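Local atomic coordinates of ankyrin repeat family protein (Enterococcus faecalis, PDB entry 3HRA), a protein that is of unknown function but, as an ankyrin repeat protein, probably serves as a binding scaffold for a protein partner. Residues 124-129 with 161-166. Sequence-based numbering, arbitrary orientation.
Sequences LLLEDG and VKLLME
Leu126 and Leu164 are the closest backbone points between 124-129 and 161-166, with their CA atoms 8.5 Å apart, and the two segments touch through side chains, Leu126 against Leu163 and Leu164. Leu126 bridges the gap. Its CG is anti to the carbonyl carbon (chi1 -67°), and chi2 is extended at 175°, which carries CD1 out to the second helix. There CD1 lies 4.0 Å from CD2 of Leu163. The two leucine side chains run past each other in opposite directions. CD1 of Leu126 also comes within 4.4 Å of Leu164 CD2, a looser touch. The methyl thus faces two consecutive leucines. The CB of Leu164 is not aimed at segment 124-129, but the end of its side chain comes nearer to it. The buried surface is small, 108 Å² over both sides, and no hydrogen bond crosses it. Leu126 sits in helix 119-128, and Leu163 and Leu164 in helix 155-166. The contact joins these helices as the second members of two successive helix pairs in the ankyrin stack. Leu163 reaches further along helix 119-128, onto Ile119, Val122 and Lys123, while Leu164 also packs on Leu144 of helix 143-149. Leu126 in turn touches Ile133 and Asn167 in loops.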
ATOM      1  N   LEU A 124       7.742  -6.594   3.333  1.00 12.68           N
ATOM      2  CA  LEU A 124       6.756  -7.525   2.815  1.00 11.53           C
ATOM      3  C   LEU A 124       6.660  -7.445   1.287  1.00 11.64           C
ATOM      4  O   LEU A 124       6.694  -8.470   0.591  1.00 16.86           O
ATOM      5  CB  LEU A 124       5.401  -7.189   3.433  1.00 16.35           C
ATOM      6  CG  LEU A 124       4.590  -8.265   4.134  1.00 18.87           C
ATOM      7  CD1 LEU A 124       5.465  -9.118   5.019  1.00 24.78           C
ATOM      8  CD2 LEU A 124       3.483  -7.579   4.941  1.00 17.52           C
ATOM      9  N   LEU A 125       6.545  -6.226   0.762  1.00  8.20           N
ATOM     10  CA  LEU A 125       6.399  -6.044  -0.674  1.00  9.51           C
ATOM     11  C   LEU A 125       7.680  -6.437  -1.421  1.00  8.54           C
ATOM     12  O   LEU A 125       7.612  -7.030  -2.505  1.00 16.55           O
ATOM     13  CB  LEU A 125       5.985  -4.611  -1.001  1.00 10.29           C
ATOM     14  CG  LEU A 125       4.590  -4.220  -0.486  1.00  7.07           C
ATOM     15  CD1 LEU A 125       4.466  -2.704  -0.439  1.00  9.73           C
ATOM     16  CD2 LEU A 125       3.475  -4.831  -1.341  1.00  9.47           C
ATOM     17  N   LEU A 126       8.835  -6.112  -0.845  1.00 12.38           N
ATOM     18  CA  LEU A 126      10.100  -6.519  -1.453  1.00 12.18           C
ATOM     19  C   LEU A 126      10.252  -8.060  -1.482  1.00 16.27           C
ATOM     20  O   LEU A 126      10.642  -8.627  -2.506  1.00 17.82           O
ATOM     21  CB  LEU A 126      11.287  -5.846  -0.761  1.00 14.14           C
ATOM     22  CG  LEU A 126      11.382  -4.320  -0.931  1.00 10.67           C
ATOM     23  CD1 LEU A 126      12.527  -3.745  -0.115  1.00 12.41           C
ATOM     24  CD2 LEU A 126      11.539  -3.943  -2.394  1.00 14.19           C
ATOM     25  N   GLU A 127       9.917  -8.726  -0.375  1.00 19.49           N
ATOM     26  CA  GLU A 127      10.055 -10.184  -0.268  1.00 14.46           C
ATOM     27  C   GLU A 127       9.102 -10.946  -1.182  1.00 16.93           C
ATOM     28  O   GLU A 127       9.525 -11.853  -1.899  1.00 26.38           O
ATOM     29  CB  GLU A 127       9.867 -10.661   1.186  1.00 16.45           C
ATOM     30  CG  GLU A 127      10.903 -10.123   2.164  1.00 24.95           C
ATOM     31  CD  GLU A 127      10.688 -10.613   3.595  1.00 26.94           C
ATOM     32  OE1 GLU A 127       9.717 -11.374   3.842  1.00 38.45           O
ATOM     33  OE2 GLU A 127      11.497 -10.234   4.471  1.00 35.92           O
ATOM     34  N   ASP A 128       7.813 -10.596  -1.157  1.00 21.32           N
ATOM     35  CA  ASP A 128       6.800 -11.396  -1.859  1.00 21.54           C
ATOM     36  C   ASP A 128       5.697 -10.577  -2.542  1.00 19.22           C
ATOM     37  O   ASP A 128       4.534 -11.001  -2.580  1.00 26.32           O
ATOM     38  CB  ASP A 128       6.160 -12.430  -0.911  1.00 27.43           C
ATOM     39  CG  ASP A 128       7.080 -13.624  -0.616  1.00 26.47           C
ATOM     40  OD1 ASP A 128       7.766 -14.118  -1.542  1.00 41.99           O
ATOM     41  OD2 ASP A 128       7.110 -14.065   0.554  1.00 37.65           O
ATOM     42  N   GLY A 129       6.084  -9.444  -3.119  1.00 24.98           N
ATOM     43  CA  GLY A 129       5.138  -8.495  -3.676  1.00 25.05           C
ATOM     44  C   GLY A 129       5.037  -8.359  -5.191  1.00 21.64           C
ATOM     45  O   GLY A 129       3.956  -8.025  -5.688  1.00 42.46           O
ATOM     46  N   VAL A 161      15.865   3.673   3.483  1.00  4.91           N
ATOM     47  CA  VAL A 161      16.845   3.831   2.404  1.00  7.22           C
ATOM     48  C   VAL A 161      17.800   2.619   2.302  1.00  6.19           C
ATOM     49  O   VAL A 161      18.052   2.107   1.215  1.00  7.63           O
ATOM     50  CB  VAL A 161      17.636   5.154   2.548  1.00  6.99           C
ATOM     51  CG1 VAL A 161      18.824   5.186   1.579  1.00  6.83           C
ATOM     52  CG2 VAL A 161      16.709   6.327   2.313  1.00  9.46           C
ATOM     53  N   LYS A 162      18.327   2.169   3.436  1.00  8.15           N
ATOM     54  CA  LYS A 162      19.229   1.021   3.451  1.00  8.40           C
ATOM     55  C   LYS A 162      18.555  -0.250   2.923  1.00  7.50           C
ATOM     56  O   LYS A 162      19.140  -0.973   2.114  1.00  8.83           O
ATOM     57  CB  LYS A 162      19.758   0.767   4.865  1.00 10.24           C
ATOM     58  CG  LYS A 162      20.749  -0.365   4.926  1.00 12.82           C
ATOM     59  CD  LYS A 162      22.096   0.045   4.328  1.00 15.46           C
ATOM     60  CE  LYS A 162      23.153  -1.008   4.640  1.00 17.76           C
ATOM     61  NZ  LYS A 162      24.474  -0.661   4.044  1.00 16.98           N
ATOM     62  N   LEU A 163      17.345  -0.512   3.408  1.00  6.11           N
ATOM     63  CA  LEU A 163      16.514  -1.634   2.962  1.00  8.97           C
ATOM     64  C   LEU A 163      16.341  -1.615   1.436  1.00  7.84           C
ATOM     65  O   LEU A 163      16.523  -2.639   0.777  1.00 11.59           O
ATOM     66  CB  LEU A 163      15.138  -1.553   3.623  1.00  9.78           C
ATOM     67  CG  LEU A 163      14.353  -2.811   4.012  1.00 18.87           C
ATOM     68  CD1 LEU A 163      12.850  -2.531   3.989  1.00 20.26           C
ATOM     69  CD2 LEU A 163      14.702  -4.035   3.171  1.00 16.21           C
ATOM     70  N   LEU A 164      15.998  -0.453   0.879  1.00  5.81           N
ATOM     71  CA  LEU A 164      15.809  -0.321  -0.575  1.00  9.16           C
ATOM     72  C   LEU A 164      17.102  -0.579  -1.346  1.00  9.71           C
ATOM     73  O   LEU A 164      17.102  -1.284  -2.359  1.00  7.65           O
ATOM     74  CB  LEU A 164      15.224   1.069  -0.951  1.00  4.06           C
ATOM     75  CG  LEU A 164      13.771   1.306  -0.515  1.00  5.45           C
ATOM     76  CD1 LEU A 164      13.370   2.778  -0.610  1.00  6.22           C
ATOM     77  CD2 LEU A 164      12.839   0.426  -1.345  1.00  7.47           C
ATOM     78  N   MET A 165      18.205   0.010  -0.887  1.00  6.31           N
ATOM     79  CA  MET A 165      19.478  -0.189  -1.572  1.00  8.75           C
ATOM     80  C   MET A 165      19.933  -1.636  -1.481  1.00  8.67           C
ATOM     81  O   MET A 165      20.523  -2.168  -2.413  1.00 11.95           O
ATOM     82  CB  MET A 165      20.557   0.751  -1.021  1.00  8.70           C
ATOM     83  CG  MET A 165      20.221   2.232  -1.198  1.00  9.16           C
ATOM     84  SD  MET A 165      19.812   2.687  -2.893  1.00 10.05           S
ATOM     85  CE  MET A 165      21.401   2.416  -3.691  1.00 10.46           C
ATOM     86  N   GLU A 166      19.663  -2.278  -0.351  1.00  6.70           N
ATOM     87  CA  GLU A 166      20.081  -3.662  -0.189  1.00  8.46           C
ATOM     88  C   GLU A 166      19.259  -4.587  -1.080  1.00 13.10           C
ATOM     89  O   GLU A 166      19.627  -5.740  -1.302  1.00 18.69           O
ATOM     90  CB  GLU A 166      19.979  -4.087   1.265  1.00  9.17           C
ATOM     91  CG  GLU A 166      21.152  -3.626   2.101  1.00 13.25           C
ATOM     92  CD  GLU A 166      22.468  -4.282   1.702  1.00 16.98           C
ATOM     93  OE1 GLU A 166      22.491  -5.515   1.516  1.00 23.46           O
ATOM     94  OE2 GLU A 166      23.477  -3.564   1.582  1.00 19.86           O
TER